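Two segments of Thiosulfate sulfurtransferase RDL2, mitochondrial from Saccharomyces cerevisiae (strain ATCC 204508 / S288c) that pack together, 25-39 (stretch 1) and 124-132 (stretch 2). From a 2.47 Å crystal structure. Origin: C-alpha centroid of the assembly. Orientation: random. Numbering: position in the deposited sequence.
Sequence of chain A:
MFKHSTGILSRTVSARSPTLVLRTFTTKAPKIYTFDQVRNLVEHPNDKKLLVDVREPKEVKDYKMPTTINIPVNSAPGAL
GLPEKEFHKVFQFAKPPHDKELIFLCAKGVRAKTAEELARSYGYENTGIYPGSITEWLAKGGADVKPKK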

# COMPACT_ATOMS: atom_id res chain seq x y z
N PHE A 25 -4.65 16.98 -6.58
CA PHE A 25 -3.48 16.40 -7.23
C PHE A 25 -2.23 17.22 -6.91
O PHE A 25 -1.78 18.03 -7.72
CB PHE A 25 -3.69 16.33 -8.75
CG PHE A 25 -3.09 15.11 -9.39
CD1 PHE A 25 -1.95 14.53 -8.86
CD2 PHE A 25 -3.67 14.55 -10.51
CE1 PHE A 25 -1.39 13.41 -9.45
CE2 PHE A 25 -3.12 13.43 -11.10
CZ PHE A 25 -1.98 12.86 -10.57
N THR A 26 -1.67 17.00 -5.72
CA THR A 26 -0.52 17.78 -5.29
C THR A 26 0.71 17.43 -6.13
O THR A 26 0.75 16.43 -6.85
CB THR A 26 -0.22 17.53 -3.82
OG1 THR A 26 0.64 18.57 -3.32
CG2 THR A 26 0.48 16.19 -3.63
N THR A 27 1.72 18.29 -6.01
CA THR A 27 3.02 18.05 -6.62
C THR A 27 4.01 17.40 -5.65
O THR A 27 5.14 17.11 -6.05
CB THR A 27 3.61 19.38 -7.13
OG1 THR A 27 3.67 20.32 -6.05
CG2 THR A 27 2.74 19.95 -8.24
N LYS A 28 3.60 17.17 -4.41
CA LYS A 28 4.50 16.60 -3.41
C LYS A 28 4.73 15.12 -3.70
O LYS A 28 3.80 14.31 -3.66
CB LYS A 28 3.92 16.79 -2.01
CG LYS A 28 4.89 16.46 -0.89
CD LYS A 28 4.41 17.01 0.44
CE LYS A 28 4.76 18.48 0.59
NZ LYS A 28 3.61 19.28 1.11
N ALA A 29 5.99 14.78 -3.99
CA ALA A 29 6.36 13.40 -4.24
C ALA A 29 6.18 12.56 -2.97
O ALA A 29 6.23 13.09 -1.86
CB ALA A 29 7.80 13.33 -4.73
N PRO A 30 5.98 11.25 -3.11
CA PRO A 30 5.78 10.41 -1.93
C PRO A 30 7.05 10.31 -1.09
O PRO A 30 8.17 10.35 -1.59
CB PRO A 30 5.40 9.05 -2.52
CG PRO A 30 5.97 9.07 -3.90
CD PRO A 30 5.83 10.49 -4.36
N LYS A 31 6.84 10.16 0.22
CA LYS A 31 7.95 9.99 1.15
C LYS A 31 8.54 8.60 1.00
O LYS A 31 7.81 7.60 0.96
CB LYS A 31 7.47 10.23 2.58
CG LYS A 31 8.52 10.04 3.65
CD LYS A 31 7.88 10.11 5.03
CE LYS A 31 8.91 10.02 6.14
NZ LYS A 31 8.26 10.03 7.48
N ILE A 32 9.87 8.52 0.93
CA ILE A 32 10.57 7.26 0.70
C ILE A 32 10.83 6.59 2.04
O ILE A 32 11.41 7.19 2.95
CB ILE A 32 11.88 7.49 -0.07
CG1 ILE A 32 11.63 8.29 -1.35
CG2 ILE A 32 12.54 6.16 -0.40
CD1 ILE A 32 11.93 9.78 -1.23
N TYR A 33 10.40 5.33 2.16
CA TYR A 33 10.56 4.56 3.39
C TYR A 33 11.59 3.46 3.18
O TYR A 33 11.77 2.95 2.07
CB TYR A 33 9.22 3.94 3.82
CG TYR A 33 8.26 4.92 4.45
CD1 TYR A 33 7.56 5.83 3.68
CD2 TYR A 33 8.05 4.92 5.83
CE1 TYR A 33 6.69 6.73 4.26
CE2 TYR A 33 7.18 5.82 6.41
CZ TYR A 33 6.50 6.72 5.62
OH TYR A 33 5.62 7.61 6.20
N THR A 34 12.27 3.10 4.27
CA THR A 34 13.28 2.06 4.24
C THR A 34 12.74 0.78 4.87
O THR A 34 11.60 0.72 5.35
CB THR A 34 14.55 2.53 4.97
OG1 THR A 34 14.23 2.84 6.33
CG2 THR A 34 15.12 3.76 4.29
N PHE A 35 13.57 -0.27 4.87
CA PHE A 35 13.17 -1.54 5.45
C PHE A 35 12.83 -1.39 6.93
O PHE A 35 11.80 -1.89 7.40
CB PHE A 35 14.28 -2.58 5.26
CG PHE A 35 13.99 -3.91 5.90
CD1 PHE A 35 13.32 -4.90 5.21
CD2 PHE A 35 14.41 -4.17 7.20
CE1 PHE A 35 13.06 -6.12 5.80
CE2 PHE A 35 14.16 -5.39 7.79
CZ PHE A 35 13.48 -6.37 7.09
N ASP A 36 13.68 -0.68 7.68
CA ASP A 36 13.46 -0.53 9.11
C ASP A 36 12.20 0.27 9.40
O ASP A 36 11.45 -0.05 10.33
CB ASP A 36 14.68 0.12 9.76
CG ASP A 36 15.79 -0.87 10.06
OD1 ASP A 36 15.48 -2.07 10.23
OD2 ASP A 36 16.96 -0.46 10.10
N GLN A 37 11.95 1.33 8.62
CA GLN A 37 10.74 2.12 8.82
C GLN A 37 9.49 1.30 8.53
O GLN A 37 8.45 1.50 9.18
CB GLN A 37 10.78 3.37 7.94
CG GLN A 37 11.91 4.32 8.27
CD GLN A 37 12.04 5.43 7.25
OE1 GLN A 37 12.45 5.20 6.11
NE2 GLN A 37 11.70 6.65 7.65
N VAL A 38 9.56 0.39 7.56
CA VAL A 38 8.43 -0.49 7.29
C VAL A 38 8.34 -1.59 8.34
O VAL A 38 7.24 -1.97 8.76
CB VAL A 38 8.54 -1.07 5.87
CG1 VAL A 38 7.42 -2.04 5.59
CG2 VAL A 38 8.53 0.05 4.84
N ARG A 39 9.48 -2.11 8.79
CA ARG A 39 9.48 -3.10 9.86
C ARG A 39 8.93 -2.51 11.15
O ARG A 39 8.23 -3.20 11.91
CB ARG A 39 10.89 -3.65 10.08
CG ARG A 39 11.01 -4.65 11.21
CD ARG A 39 12.44 -4.74 11.73
NE ARG A 39 13.04 -6.04 11.45
CZ ARG A 39 14.33 -6.22 11.21
NH1 ARG A 39 15.17 -5.19 11.22
NH2 ARG A 39 14.80 -7.44 10.97
N TYR A 124 -5.86 11.60 -2.39
CA TYR A 124 -4.94 11.10 -1.36
C TYR A 124 -3.60 11.79 -1.57
O TYR A 124 -2.75 11.33 -2.33
CB TYR A 124 -4.81 9.58 -1.44
CG TYR A 124 -6.07 8.82 -1.05
CD1 TYR A 124 -6.33 8.50 0.27
CD2 TYR A 124 -6.99 8.43 -2.02
CE1 TYR A 124 -7.47 7.81 0.63
CE2 TYR A 124 -8.14 7.74 -1.67
CZ TYR A 124 -8.37 7.43 -0.34
OH TYR A 124 -9.51 6.74 0.01
N GLU A 125 -3.42 12.92 -0.89
CA GLU A 125 -2.22 13.74 -1.08
C GLU A 125 -1.13 13.45 -0.06
O GLU A 125 -0.03 14.01 -0.17
CB GLU A 125 -2.58 15.23 -1.04
CG GLU A 125 -3.92 15.57 -1.68
CD GLU A 125 -3.85 15.63 -3.20
OE1 GLU A 125 -2.73 15.54 -3.76
OE2 GLU A 125 -4.91 15.78 -3.84
N ASN A 126 -1.39 12.60 0.93
CA ASN A 126 -0.39 12.15 1.89
C ASN A 126 -0.03 10.71 1.52
O ASN A 126 -0.78 9.78 1.83
CB ASN A 126 -0.91 12.26 3.32
CG ASN A 126 0.19 12.15 4.36
OD1 ASN A 126 1.38 12.09 4.02
ND2 ASN A 126 -0.19 12.13 5.63
N THR A 127 1.10 10.53 0.85
CA THR A 127 1.50 9.22 0.33
C THR A 127 2.96 8.94 0.65
O THR A 127 3.75 9.84 0.92
CB THR A 127 1.28 9.12 -1.19
OG1 THR A 127 2.21 9.99 -1.86
CG2 THR A 127 -0.14 9.50 -1.58
N GLY A 128 3.30 7.64 0.60
CA GLY A 128 4.67 7.21 0.74
C GLY A 128 4.94 6.01 -0.15
O GLY A 128 4.02 5.45 -0.75
N ILE A 129 6.21 5.64 -0.23
CA ILE A 129 6.64 4.53 -1.08
C ILE A 129 7.77 3.78 -0.39
O ILE A 129 8.73 4.39 0.09
CB ILE A 129 7.10 5.00 -2.48
CG1 ILE A 129 8.15 6.10 -2.36
CG2 ILE A 129 5.91 5.47 -3.30
CD1 ILE A 129 9.04 6.22 -3.57
N TYR A 130 7.65 2.45 -0.33
CA TYR A 130 8.76 1.59 0.06
C TYR A 130 9.36 1.00 -1.21
O TYR A 130 8.74 0.12 -1.83
CB TYR A 130 8.30 0.48 1.00
CG TYR A 130 9.34 -0.58 1.24
CD1 TYR A 130 10.63 -0.24 1.63
CD2 TYR A 130 9.05 -1.93 1.06
CE1 TYR A 130 11.59 -1.21 1.85
CE2 TYR A 130 10.00 -2.91 1.28
CZ TYR A 130 11.27 -2.54 1.67
OH TYR A 130 12.23 -3.51 1.89
N PRO A 131 10.54 1.45 -1.64
CA PRO A 131 11.07 0.99 -2.94
C PRO A 131 11.36 -0.50 -3.00
O PRO A 131 11.46 -1.05 -4.11
CB PRO A 131 12.36 1.81 -3.10
CG PRO A 131 12.20 2.97 -2.17
CD PRO A 131 11.41 2.46 -1.02
N GLY A 132 11.52 -1.17 -1.87
CA GLY A 132 11.85 -2.58 -1.89
C GLY A 132 10.68 -3.44 -2.34
O GLY A 132 9.52 -3.17 -2.00
O HOH W 1 2.50 13.09 -1.31

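Read from its N-terminal end, stretch 2 first meets stretch 1 through the carboxylate of E125, whose CA-to-CB bond points toward the partner. With chi1 at -37° and chi2 at -79°, its two oxygens reach consecutive backbone amides: F25 N donates to E125 OE2 at 3.0 Å, and T26 N donates to E125 OE1 at 2.7 Å with an N-H...O angle of 162°. One side chain thus satisfies two main-chain donors before any strand pairing begins. N126 makes no contact; its CA-to-CB bond points away.

A water ties the next part together. It donates to K28 O and E125 O, each 2.9 Å from the water oxygen, and is also hydrogen-bonded to T127 OG1 at 3.2 Å, so it links the backbones where they do not bond directly. T127 then opens the parallel pairing: K31 N donates to T127 O at 3.2 Å and 165°. The same carbonyl lies 3.5 Å from P30 CA in a CA-H...O contact, while P30 CB lies 3.4 Å from T127 OG1.

G128 pairs with K31, their CA atoms 4.3 Å apart. Its lack of a side chain matters here: an ideal CB would lie 2.7 Å from Y33 CE1, a clash, and 3.2 Å from K31 O. The Y33 ring instead approaches the backbone, with CE1 4.1 Å from G128 CA.

I129 completes the ladder, its main chain serving both as donor and as acceptor. I129 N donates to K31 O (2.8 Å, 157°), and I129 O accepts from Y33 N (2.8 Å, 164°). These two bonds flank I32, whose CA also lies 3.5 Å from I129 O with an angle of 143° at the hydrogen. The parallel register places the I129 and I32 side chains on the same sheet face, where I32 CG1 and I129 CD1 are 4.0 Å apart; P30 CG adds an apolar contact to I129 CG2 at 3.7 Å.

Beyond the ladder, Y130 packs against the start of the helix. Its CD1 approaches Y33 O at 3.4 Å, near the ring plane, and its OH lies 3.8 Å from F35 CD1, at the edge of that ring. V38 CG2 sits 4.2 Å from the centroid of the Y130 ring, 29° off the normal, an off-centre CH-pi contact.

P131 closes the contact, with CD 3.1 Å from Y33 O and CG 3.7 Å from I32 CG2. G132 makes no contact with stretch 1.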